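Local structure of kappa-carrageenase (Pseudoalteromonas carrageenovora, 1DYP) at residues A28-E36 with S86-T94; Y97-S108 with P188-V199. The protein hydrolyses, through the family 16 glycoside hydrolase catalytic domain present here, internal beta-1,4 linkages between D-galactose 4-sulfate and 3,6-anhydro-D-galactose in kappa-carrageenan. The protein carries 1 engineered substitution. All coordinates share one frame; numbering follows the deposited sequence.

Contact 1 of 2, residues A28-E36 with S86-T94; sequences ATKWNFQTE and SGVAKSRAT
Asn32 and Lys90 form an antiparallel hydrogen-bonded pair, Asn32 N giving to Lys90 O at 2.8 Å and Lys90 N returning the bond to Asn32 O, and Arg92 N continues the ladder to Lys30 O. Beyond that rung the guanidinium of Arg92 folds back against the turn before the strand. NE and NH2 both grip Ala28 O side-on, NH2 at 2.9 Å, with that oxygen lying in the guanidinium plane, while Asn32 CA sits over one face of the group. Water 1 joins Lys30 O to Ala93 N where the chain turns its corner. The short strand 31-32 thus pairs with the long strand 75-95 of the family 16 beta-sandwich; strand 75-95 is also bonded by strand 225-233, through the backbones of Ala89 and Ser91. On the face carrying Trp31 and Ser91, the six-membered part of the indole reaches Ser91 CB through CZ3 (3.6 Å), and NE1 is bonded to Asp21. Ala89 CB meets Phe33 CE1 at 3.7 Å, and Leu55 touches both side chains. On the face carrying Asn32, the fully extended Lys90 runs past Thr35, whose CG2 presses tightly on Lys90 CB and CD, each 3.4 Å away. The Lys90 ammonium makes a salt bridge, NZ to Glu36 OE1 at 3.2 Å, with only a weak hydrogen bond in it; Glu36 reaches it by a bend at chi2 (-71°), and Tyr120 OH bonds to both partners. Asn32 OD1 closes an Asx turn by accepting from Gln34 N.

Contact 2 of 2, residues Y97-S108 with P188-V199; sequences YGYYEARIKGAS and PRNDFHTYGVNV
Strands 98-105 and 193-199 run antiparallel, their axes 4.6 Å apart at closest, as neighbours in the beta-sandwich (jelly-roll) fold of glycoside hydrolase family 16. Backbone bonds come first: Gly98, Tyr100, Ala102 and Ile104 each exchange two with Val199, Val197, Tyr195 and His193, and Gly106 N extends the ladder to Pro188 O beyond the strands. At the non-hydrogen-bonded pair Glu101-Gly196 the CA atoms approach to 4.1 Å. Apolar contacts line the face of Tyr100 and Val197, which lie side by side and point the same way, CD1 to CG1 3.8 Å; Tyr100 CE1 also meets Val199 CG2, and Ile104 CB meets Tyr195 CD2. Met119 and Phe117 of strand 113-120 cover this face, packing on Tyr100 and on Ala102 and Ile104 respectively. Phe192 and Arg103 offer flat faces to aliphatic carbons. Lys105 CB stands over the Phe192 ring, 3.7 Å from the centroid and 13° off the normal, in a CH-pi contact, while Phe192 CB lies over the centre of the Arg103 guanidinium, 3.4 Å from CZ. Arg103 NH2 and Asp191 OD1, 4.2 Å apart, share water 3. Arg103 NH1 also makes a direct, weak hydrogen bond to Asp263, a cadmium ligand. Arg189, salt-bridged to Asp187, bends at chi3 (-66°) to bring NH1 to Ser108 O at 3.1 Å. Water 5 gives to Ile104 O and Pro188 O and accepts from Tyr195 OH.

Overall arrangement
Contact 1 closes before contact 2 opens: residues 86-94 lead almost directly into 97-108, as strand 75-95 passes into strand 98-105 just after the corner at 92-93. The centres lie about 18 Å apart, and the two contacts do not otherwise touch. Strand 258-270 links them, pairing with 98-105 in contact 2 and with 54-70, itself a partner of the strand 75-95 of contact 1. Both belong to the beta-sandwich of the catalytic domain, and each comes within about 10 Å of a catalytic residue: the side chain of Glu36 is about 10 Å from that of the nucleophile Glu137, and that of Tyr195 about 9 Å from the proton donor Glu142.

Contact 1 of 2, residues A28-E36 with S86-T94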
loop_
_atom_site.group_PDB
_atom_site.type_symbol
_atom_site.label_atom_id
_atom_site.label_comp_id
_atom_site.label_asym_id
_atom_site.label_seq_id
_atom_site.Cartn_x
_atom_site.Cartn_y
_atom_site.Cartn_z
ATOM N N ALA A 28 -12.756 -13.225 -5.244
ATOM C CA ALA A 28 -11.813 -13.905 -4.361
ATOM C C ALA A 28 -10.839 -14.821 -5.101
ATOM O O ALA A 28 -9.915 -15.367 -4.501
ATOM C CB ALA A 28 -12.573 -14.695 -3.303
ATOM N N THR A 29 -11.047 -15.010 -6.397
ATOM C CA THR A 29 -10.135 -15.840 -7.172
ATOM C C THR A 29 -8.940 -14.970 -7.528
ATOM O O THR A 29 -7.795 -15.422 -7.536
ATOM C CB THR A 29 -10.790 -16.341 -8.472
ATOM O OG1 THR A 29 -11.826 -17.276 -8.154
ATOM C CG2 THR A 29 -9.753 -17.009 -9.373
ATOM N N LYS A 30 -9.226 -13.701 -7.790
ATOM C CA LYS A 30 -8.212 -12.736 -8.175
ATOM C C LYS A 30 -7.537 -12.087 -6.976
ATOM O O LYS A 30 -6.321 -11.883 -6.978
ATOM C CB LYS A 30 -8.856 -11.658 -9.051
ATOM C CG LYS A 30 -7.902 -10.598 -9.575
ATOM C CD LYS A 30 -8.634 -9.604 -10.473
ATOM C CE LYS A 30 -9.136 -10.276 -11.748
ATOM N NZ LYS A 30 -9.859 -9.320 -12.631
ATOM N N TRP A 31 -8.326 -11.776 -5.951
ATOM C CA TRP A 31 -7.801 -11.116 -4.761
ATOM C C TRP A 31 -7.884 -11.913 -3.476
ATOM O O TRP A 31 -8.830 -12.666 -3.249
ATOM C CB TRP A 31 -8.538 -9.800 -4.501
ATOM C CG TRP A 31 -8.636 -8.908 -5.674
ATOM C CD1 TRP A 31 -9.659 -8.843 -6.573
ATOM C CD2 TRP A 31 -7.652 -7.967 -6.113
ATOM N NE1 TRP A 31 -9.372 -7.920 -7.549
ATOM C CE2 TRP A 31 -8.145 -7.369 -7.292
ATOM C CE3 TRP A 31 -6.397 -7.573 -5.625
ATOM C CZ2 TRP A 31 -7.429 -6.395 -7.994
ATOM C CZ3 TRP A 31 -5.683 -6.606 -6.324
ATOM C CH2 TRP A 31 -6.202 -6.028 -7.495
ATOM N N ASN A 32 -6.882 -11.717 -2.628
ATOM C CA ASN A 32 -6.853 -12.339 -1.314
ATOM C C ASN A 32 -7.349 -11.203 -0.419
ATOM O O ASN A 32 -6.661 -10.191 -0.252
ATOM C CB ASN A 32 -5.429 -12.725 -0.928
ATOM C CG ASN A 32 -5.366 -13.430 0.409
ATOM O OD1 ASN A 32 -6.201 -13.198 1.282
ATOM N ND2 ASN A 32 -4.368 -14.285 0.580
ATOM N N PHE A 33 -8.549 -11.357 0.132
ATOM C CA PHE A 33 -9.145 -10.327 0.978
ATOM C C PHE A 33 -8.877 -10.492 2.474
ATOM O O PHE A 33 -9.491 -9.823 3.300
ATOM C CB PHE A 33 -10.653 -10.263 0.726
ATOM C CG PHE A 33 -11.018 -9.813 -0.664
ATOM C CD1 PHE A 33 -10.848 -8.486 -1.048
ATOM C CD2 PHE A 33 -11.537 -10.714 -1.587
ATOM C CE1 PHE A 33 -11.192 -8.063 -2.334
ATOM C CE2 PHE A 33 -11.883 -10.302 -2.874
ATOM C CZ PHE A 33 -11.711 -8.975 -3.249
ATOM N N GLN A 34 -7.966 -11.390 2.819
ATOM C CA GLN A 34 -7.610 -11.604 4.216
ATOM C C GLN A 34 -6.216 -12.209 4.232
ATOM O O GLN A 34 -6.040 -13.411 4.424
ATOM C CB GLN A 34 -8.617 -12.534 4.894
ATOM C CG GLN A 34 -8.435 -12.623 6.402
ATOM C CD GLN A 34 -9.582 -13.335 7.091
ATOM O OE1 GLN A 34 -10.719 -12.857 7.093
ATOM N NE2 GLN A 34 -9.289 -14.489 7.684
ATOM N N THR A 35 -5.228 -11.348 4.012
ATOM C CA THR A 35 -3.829 -11.743 3.954
ATOM C C THR A 35 -3.194 -11.912 5.325
ATOM O O THR A 35 -3.865 -11.819 6.353
ATOM C CB THR A 35 -3.008 -10.696 3.191
ATOM O OG1 THR A 35 -2.964 -9.482 3.952
ATOM C CG2 THR A 35 -3.646 -10.413 1.835
ATOM N N GLU A 36 -1.890 -12.161 5.325
ATOM C CA GLU A 36 -1.151 -12.321 6.567
ATOM C C GLU A 36 -1.272 -11.007 7.331
ATOM O O GLU A 36 -1.343 -9.938 6.724
ATOM C CB GLU A 36 0.320 -12.653 6.275
ATOM C CG GLU A 36 1.217 -11.497 5.801
ATOM C CD GLU A 36 0.940 -11.004 4.381
ATOM O OE1 GLU A 36 0.276 -11.713 3.592
ATOM O OE2 GLU A 36 1.417 -9.896 4.047
ATOM N N SER A 86 -9.242 -4.221 9.762
ATOM C CA SER A 86 -9.355 -3.439 8.542
ATOM C C SER A 86 -9.512 -4.308 7.309
ATOM O O SER A 86 -9.620 -5.531 7.408
ATOM C CB SER A 86 -8.145 -2.519 8.390
ATOM O OG SER A 86 -8.428 -1.490 7.458
ATOM N N GLY A 87 -9.520 -3.660 6.149
ATOM C CA GLY A 87 -9.699 -4.370 4.897
ATOM C C GLY A 87 -8.512 -4.312 3.961
ATOM O O GLY A 87 -7.758 -3.337 3.932
ATOM N N VAL A 88 -8.361 -5.374 3.181
ATOM C CA VAL A 88 -7.271 -5.488 2.226
ATOM C C VAL A 88 -7.691 -6.316 1.020
ATOM O O VAL A 88 -8.565 -7.185 1.113
ATOM C CB VAL A 88 -6.034 -6.168 2.875
ATOM C CG1 VAL A 88 -6.415 -7.553 3.387
ATOM C CG2 VAL A 88 -4.891 -6.269 1.865
ATOM N N ALA A 89 -7.078 -6.009 -0.117
ATOM C CA ALA A 89 -7.297 -6.736 -1.362
ATOM C C ALA A 89 -5.888 -6.865 -1.930
ATOM O O ALA A 89 -5.301 -5.883 -2.383
ATOM C CB ALA A 89 -8.190 -5.942 -2.309
ATOM N N LYS A 90 -5.338 -8.074 -1.871
ATOM C CA LYS A 90 -3.983 -8.339 -2.353
ATOM C C LYS A 90 -4.058 -9.285 -3.547
ATOM O O LYS A 90 -4.591 -10.388 -3.433
ATOM C CB LYS A 90 -3.167 -8.977 -1.227
ATOM C CG LYS A 90 -1.734 -9.350 -1.577
ATOM C CD LYS A 90 -1.131 -10.153 -0.427
ATOM C CE LYS A 90 0.300 -10.590 -0.690
ATOM N NZ LYS A 90 0.811 -11.397 0.466
ATOM N N SER A 91 -3.524 -8.865 -4.689
ATOM C CA SER A 91 -3.583 -9.715 -5.872
ATOM C C SER A 91 -2.788 -10.988 -5.659
ATOM O O SER A 91 -1.704 -10.967 -5.076
ATOM C CB SER A 91 -3.059 -8.979 -7.114
ATOM O OG SER A 91 -1.647 -8.832 -7.093
ATOM N N ARG A 92 -3.337 -12.104 -6.119
ATOM C CA ARG A 92 -2.634 -13.366 -5.979
ATOM C C ARG A 92 -1.495 -13.384 -6.993
ATOM O O ARG A 92 -0.431 -13.951 -6.737
ATOM C CB ARG A 92 -3.595 -14.535 -6.196
ATOM C CG ARG A 92 -4.680 -14.603 -5.126
ATOM C CD ARG A 92 -5.607 -15.789 -5.325
ATOM N NE ARG A 92 -6.784 -15.714 -4.460
ATOM C CZ ARG A 92 -6.766 -15.893 -3.142
ATOM N NH1 ARG A 92 -5.628 -16.163 -2.519
ATOM N NH2 ARG A 92 -7.891 -15.797 -2.446
ATOM N N ALA A 93 -1.717 -12.740 -8.134
ATOM C CA ALA A 93 -0.702 -12.658 -9.178
ATOM C C ALA A 93 0.346 -11.619 -8.794
ATOM O O ALA A 93 0.068 -10.690 -8.032
ATOM C CB ALA A 93 -1.345 -12.281 -10.504
ATOM N N THR A 94 1.552 -11.777 -9.328
ATOM C CA THR A 94 2.638 -10.853 -9.037
ATOM C C THR A 94 3.210 -10.271 -10.318
ATOM O O THR A 94 2.926 -10.747 -11.417
ATOM C CB THR A 94 3.798 -11.544 -8.288
ATOM O OG1 THR A 94 4.415 -12.508 -9.151
ATOM C CG2 THR A 94 3.292 -12.236 -7.031
HETATM O O HOH W 1 -4.454 -11.931 -9.063
HETATM O O HOH W 2 -10.263 -7.348 3.907
#

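Contact 2 of 2, residues Y97-S108 with P188-V199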
loop_
_atom_site.group_PDB
_atom_site.type_symbol
_atom_site.label_atom_id
_atom_site.label_comp_id
_atom_site.label_asym_id
_atom_site.label_seq_id
_atom_site.Cartn_x
_atom_site.Cartn_y
_atom_site.Cartn_z
ATOM N N TYR A 97 7.364 -4.560 -13.581
ATOM C CA TYR A 97 7.275 -3.473 -14.546
ATOM C C TYR A 97 5.882 -3.309 -15.135
ATOM O O TYR A 97 5.169 -4.286 -15.373
ATOM C CB TYR A 97 8.297 -3.690 -15.662
ATOM C CG TYR A 97 9.631 -4.143 -15.125
ATOM C CD1 TYR A 97 10.237 -3.472 -14.064
ATOM C CD2 TYR A 97 10.255 -5.283 -15.627
ATOM C CE1 TYR A 97 11.426 -3.929 -13.505
ATOM C CE2 TYR A 97 11.447 -5.750 -15.076
ATOM C CZ TYR A 97 12.023 -5.070 -14.014
ATOM O OH TYR A 97 13.177 -5.545 -13.435
ATOM N N GLY A 98 5.501 -2.057 -15.357
ATOM C CA GLY A 98 4.201 -1.762 -15.925
ATOM C C GLY A 98 3.623 -0.489 -15.349
ATOM O O GLY A 98 4.215 0.128 -14.460
ATOM N N TYR A 99 2.474 -0.079 -15.870
ATOM C CA TYR A 99 1.819 1.116 -15.368
ATOM C C TYR A 99 0.642 0.661 -14.520
ATOM O O TYR A 99 -0.159 -0.173 -14.949
ATOM C CB TYR A 99 1.318 1.994 -16.509
ATOM C CG TYR A 99 0.700 3.268 -15.997
ATOM C CD1 TYR A 99 1.495 4.282 -15.462
ATOM C CD2 TYR A 99 -0.682 3.440 -15.986
ATOM C CE1 TYR A 99 0.929 5.433 -14.930
ATOM C CE2 TYR A 99 -1.257 4.585 -15.452
ATOM C CZ TYR A 99 -0.445 5.576 -14.927
ATOM O OH TYR A 99 -1.007 6.708 -14.394
ATOM N N TYR A 100 0.553 1.210 -13.312
ATOM C CA TYR A 100 -0.505 0.858 -12.374
ATOM C C TYR A 100 -1.319 2.087 -12.025
ATOM O O TYR A 100 -0.772 3.172 -11.858
ATOM C CB TYR A 100 0.089 0.303 -11.081
ATOM C CG TYR A 100 1.026 -0.865 -11.250
ATOM C CD1 TYR A 100 2.326 -0.683 -11.724
ATOM C CD2 TYR A 100 0.630 -2.149 -10.885
ATOM C CE1 TYR A 100 3.210 -1.756 -11.823
ATOM C CE2 TYR A 100 1.501 -3.223 -10.979
ATOM C CZ TYR A 100 2.788 -3.021 -11.444
ATOM O OH TYR A 100 3.657 -4.081 -11.504
ATOM N N GLU A 101 -2.626 1.910 -11.880
ATOM C CA GLU A 101 -3.484 3.030 -11.545
ATOM C C GLU A 101 -4.715 2.592 -10.775
ATOM O O GLU A 101 -5.323 1.572 -11.078
ATOM C CB GLU A 101 -3.909 3.751 -12.825
ATOM C CG GLU A 101 -4.870 4.902 -12.621
ATOM C CD GLU A 101 -5.205 5.596 -13.926
ATOM O OE1 GLU A 101 -4.280 6.166 -14.547
ATOM O OE2 GLU A 101 -6.388 5.569 -14.330
ATOM N N ALA A 102 -5.071 3.366 -9.758
ATOM C CA ALA A 102 -6.260 3.079 -8.972
ATOM C C ALA A 102 -6.990 4.397 -8.761
ATOM O O ALA A 102 -6.362 5.436 -8.553
ATOM C CB ALA A 102 -5.886 2.456 -7.630
ATOM N N ARG A 103 -8.312 4.350 -8.857
ATOM C CA ARG A 103 -9.152 5.527 -8.660
ATOM C C ARG A 103 -9.660 5.347 -7.242
ATOM O O ARG A 103 -10.488 4.477 -6.973
ATOM C CB ARG A 103 -10.297 5.528 -9.671
ATOM C CG ARG A 103 -11.145 6.777 -9.613
ATOM C CD ARG A 103 -11.653 7.159 -10.991
ATOM N NE ARG A 103 -12.336 8.445 -10.955
ATOM C CZ ARG A 103 -13.592 8.616 -10.554
ATOM N NH1 ARG A 103 -14.319 7.579 -10.157
ATOM N NH2 ARG A 103 -14.117 9.831 -10.537
ATOM N N ILE A 104 -9.151 6.180 -6.339
ATOM C CA ILE A 104 -9.463 6.066 -4.922
ATOM C C ILE A 104 -10.037 7.299 -4.245
ATOM O O ILE A 104 -9.712 8.429 -4.594
ATOM C CB ILE A 104 -8.172 5.677 -4.153
ATOM C CG1 ILE A 104 -7.648 4.335 -4.665
ATOM C CG2 ILE A 104 -8.429 5.645 -2.652
ATOM C CD1 ILE A 104 -6.240 4.015 -4.208
ATOM N N LYS A 105 -10.890 7.046 -3.259
ATOM C CA LYS A 105 -11.489 8.087 -2.441
ATOM C C LYS A 105 -11.037 7.718 -1.033
ATOM O O LYS A 105 -11.243 6.590 -0.589
ATOM C CB LYS A 105 -13.007 8.033 -2.541
ATOM C CG LYS A 105 -13.742 9.062 -1.710
ATOM C CD LYS A 105 -15.217 8.910 -2.020
ATOM C CE LYS A 105 -16.090 9.846 -1.248
ATOM N NZ LYS A 105 -17.492 9.616 -1.697
ATOM N N GLY A 106 -10.399 8.657 -0.344
ATOM C CA GLY A 106 -9.919 8.381 0.996
ATOM C C GLY A 106 -11.019 8.258 2.030
ATOM O O GLY A 106 -12.177 8.591 1.767
ATOM N N ALA A 107 -10.660 7.758 3.209
ATOM C CA ALA A 107 -11.614 7.609 4.305
ATOM C C ALA A 107 -11.895 9.005 4.855
ATOM O O ALA A 107 -11.012 9.858 4.863
ATOM C CB ALA A 107 -11.027 6.716 5.395
ATOM N N SER A 108 -13.119 9.237 5.318
ATOM C CA SER A 108 -13.488 10.553 5.829
ATOM C C SER A 108 -12.772 10.934 7.118
ATOM O O SER A 108 -12.457 12.098 7.339
ATOM C CB SER A 108 -14.999 10.631 6.053
ATOM O OG SER A 108 -15.403 9.772 7.102
ATOM N N PRO A 188 -8.023 14.568 -0.434
ATOM C CA PRO A 188 -8.200 13.214 -0.969
ATOM C C PRO A 188 -9.430 12.466 -0.471
ATOM O O PRO A 188 -9.740 11.387 -0.966
ATOM C CB PRO A 188 -6.901 12.520 -0.581
ATOM C CG PRO A 188 -6.564 13.164 0.723
ATOM C CD PRO A 188 -6.861 14.633 0.471
ATOM N N ARG A 189 -10.129 13.043 0.501
ATOM C CA ARG A 189 -11.326 12.417 1.048
ATOM C C ARG A 189 -12.556 12.857 0.261
ATOM O O ARG A 189 -13.653 12.339 0.467
ATOM C CB ARG A 189 -11.495 12.810 2.513
ATOM C CG ARG A 189 -10.325 12.415 3.391
ATOM C CD ARG A 189 -10.484 12.984 4.785
ATOM N NE ARG A 189 -10.419 14.442 4.768
ATOM C CZ ARG A 189 -10.545 15.202 5.848
ATOM N NH1 ARG A 189 -10.752 14.642 7.032
ATOM N NH2 ARG A 189 -10.441 16.520 5.748
ATOM N N ASN A 190 -12.364 13.813 -0.641
ATOM C CA ASN A 190 -13.461 14.328 -1.445
ATOM C C ASN A 190 -13.443 13.783 -2.865
ATOM O O ASN A 190 -12.570 14.126 -3.663
ATOM C CB ASN A 190 -13.410 15.851 -1.502
ATOM C CG ASN A 190 -14.683 16.444 -2.065
ATOM O OD1 ASN A 190 -15.700 16.520 -1.373
ATOM N ND2 ASN A 190 -14.645 16.845 -3.332
ATOM N N ASP A 191 -14.423 12.945 -3.180
ATOM C CA ASP A 191 -14.530 12.356 -4.506
ATOM C C ASP A 191 -13.344 11.440 -4.784
ATOM O O ASP A 191 -12.460 11.263 -3.943
ATOM C CB ASP A 191 -14.585 13.450 -5.576
ATOM C CG ASP A 191 -15.438 13.058 -6.769
ATOM O OD1 ASP A 191 -15.452 11.867 -7.140
ATOM O OD2 ASP A 191 -16.090 13.953 -7.348
ATOM N N PHE A 192 -13.327 10.872 -5.980
ATOM C CA PHE A 192 -12.266 9.967 -6.374
ATOM C C PHE A 192 -11.162 10.670 -7.137
ATOM O O PHE A 192 -11.399 11.641 -7.851
ATOM C CB PHE A 192 -12.834 8.834 -7.225
ATOM C CG PHE A 192 -13.749 7.920 -6.472
ATOM C CD1 PHE A 192 -15.062 8.292 -6.197
ATOM C CD2 PHE A 192 -13.286 6.697 -6.001
ATOM C CE1 PHE A 192 -15.900 7.455 -5.461
ATOM C CE2 PHE A 192 -14.112 5.853 -5.265
ATOM C CZ PHE A 192 -15.424 6.233 -4.993
ATOM N N HIS A 193 -9.947 10.168 -6.969
ATOM C CA HIS A 193 -8.783 10.714 -7.646
ATOM C C HIS A 193 -7.959 9.540 -8.129
ATOM O O HIS A 193 -8.080 8.434 -7.605
ATOM C CB HIS A 193 -7.997 11.597 -6.681
ATOM C CG HIS A 193 -8.772 12.790 -6.221
ATOM N ND1 HIS A 193 -8.805 13.973 -6.929
ATOM C CD2 HIS A 193 -9.628 12.948 -5.183
ATOM C CE1 HIS A 193 -9.650 14.806 -6.349
ATOM N NE2 HIS A 193 -10.164 14.208 -5.289
ATOM N N THR A 194 -7.131 9.771 -9.138
ATOM C CA THR A 194 -6.326 8.695 -9.691
ATOM C C THR A 194 -4.895 8.737 -9.197
ATOM O O THR A 194 -4.235 9.776 -9.230
ATOM C CB THR A 194 -6.337 8.734 -11.227
ATOM O OG1 THR A 194 -5.696 9.931 -11.684
ATOM C CG2 THR A 194 -7.766 8.703 -11.734
ATOM N N TYR A 195 -4.432 7.584 -8.735
ATOM C CA TYR A 195 -3.088 7.430 -8.208
ATOM C C TYR A 195 -2.403 6.360 -9.041
ATOM O O TYR A 195 -2.863 5.221 -9.110
ATOM C CB TYR A 195 -3.177 7.005 -6.743
ATOM C CG TYR A 195 -3.878 8.035 -5.888
ATOM C CD1 TYR A 195 -3.185 9.134 -5.377
ATOM C CD2 TYR A 195 -5.246 7.942 -5.634
ATOM C CE1 TYR A 195 -3.837 10.115 -4.638
ATOM C CE2 TYR A 195 -5.912 8.922 -4.892
ATOM C CZ TYR A 195 -5.199 10.004 -4.400
ATOM O OH TYR A 195 -5.843 10.979 -3.675
ATOM N N GLY A 196 -1.303 6.723 -9.683
ATOM C CA GLY A 196 -0.628 5.747 -10.509
ATOM C C GLY A 196 0.874 5.764 -10.397
ATOM O O GLY A 196 1.471 6.673 -9.819
ATOM N N VAL A 197 1.489 4.729 -10.948
ATOM C CA VAL A 197 2.931 4.633 -10.945
ATOM C C VAL A 197 3.368 3.851 -12.169
ATOM O O VAL A 197 2.725 2.879 -12.564
ATOM C CB VAL A 197 3.460 3.936 -9.665
ATOM C CG1 VAL A 197 3.103 2.460 -9.671
ATOM C CG2 VAL A 197 4.965 4.132 -9.560
ATOM N N ASN A 198 4.436 4.316 -12.800
ATOM C CA ASN A 198 4.970 3.623 -13.951
ATOM C C ASN A 198 6.277 3.028 -13.472
ATOM O O ASN A 198 7.166 3.747 -13.010
ATOM C CB ASN A 198 5.220 4.576 -15.114
ATOM C CG ASN A 198 5.627 3.841 -16.369
ATOM O OD1 ASN A 198 5.128 2.752 -16.640
ATOM N ND2 ASN A 198 6.524 4.434 -17.148
ATOM N N VAL A 199 6.382 1.711 -13.569
ATOM C CA VAL A 199 7.574 1.012 -13.127
ATOM C C VAL A 199 8.310 0.385 -14.302
ATOM O O VAL A 199 7.725 -0.373 -15.074
ATOM C CB VAL A 199 7.209 -0.111 -12.124
ATOM C CG1 VAL A 199 8.465 -0.743 -11.558
ATOM C CG2 VAL A 199 6.337 0.451 -11.004
HETATM O O HOH W 3 -16.462 10.453 -9.194
HETATM O O HOH W 4 -10.572 10.396 -10.791
HETATM O O HOH W 5 -8.420 10.377 -3.192
HETATM O O HOH W 6 -14.339 10.350 2.370
#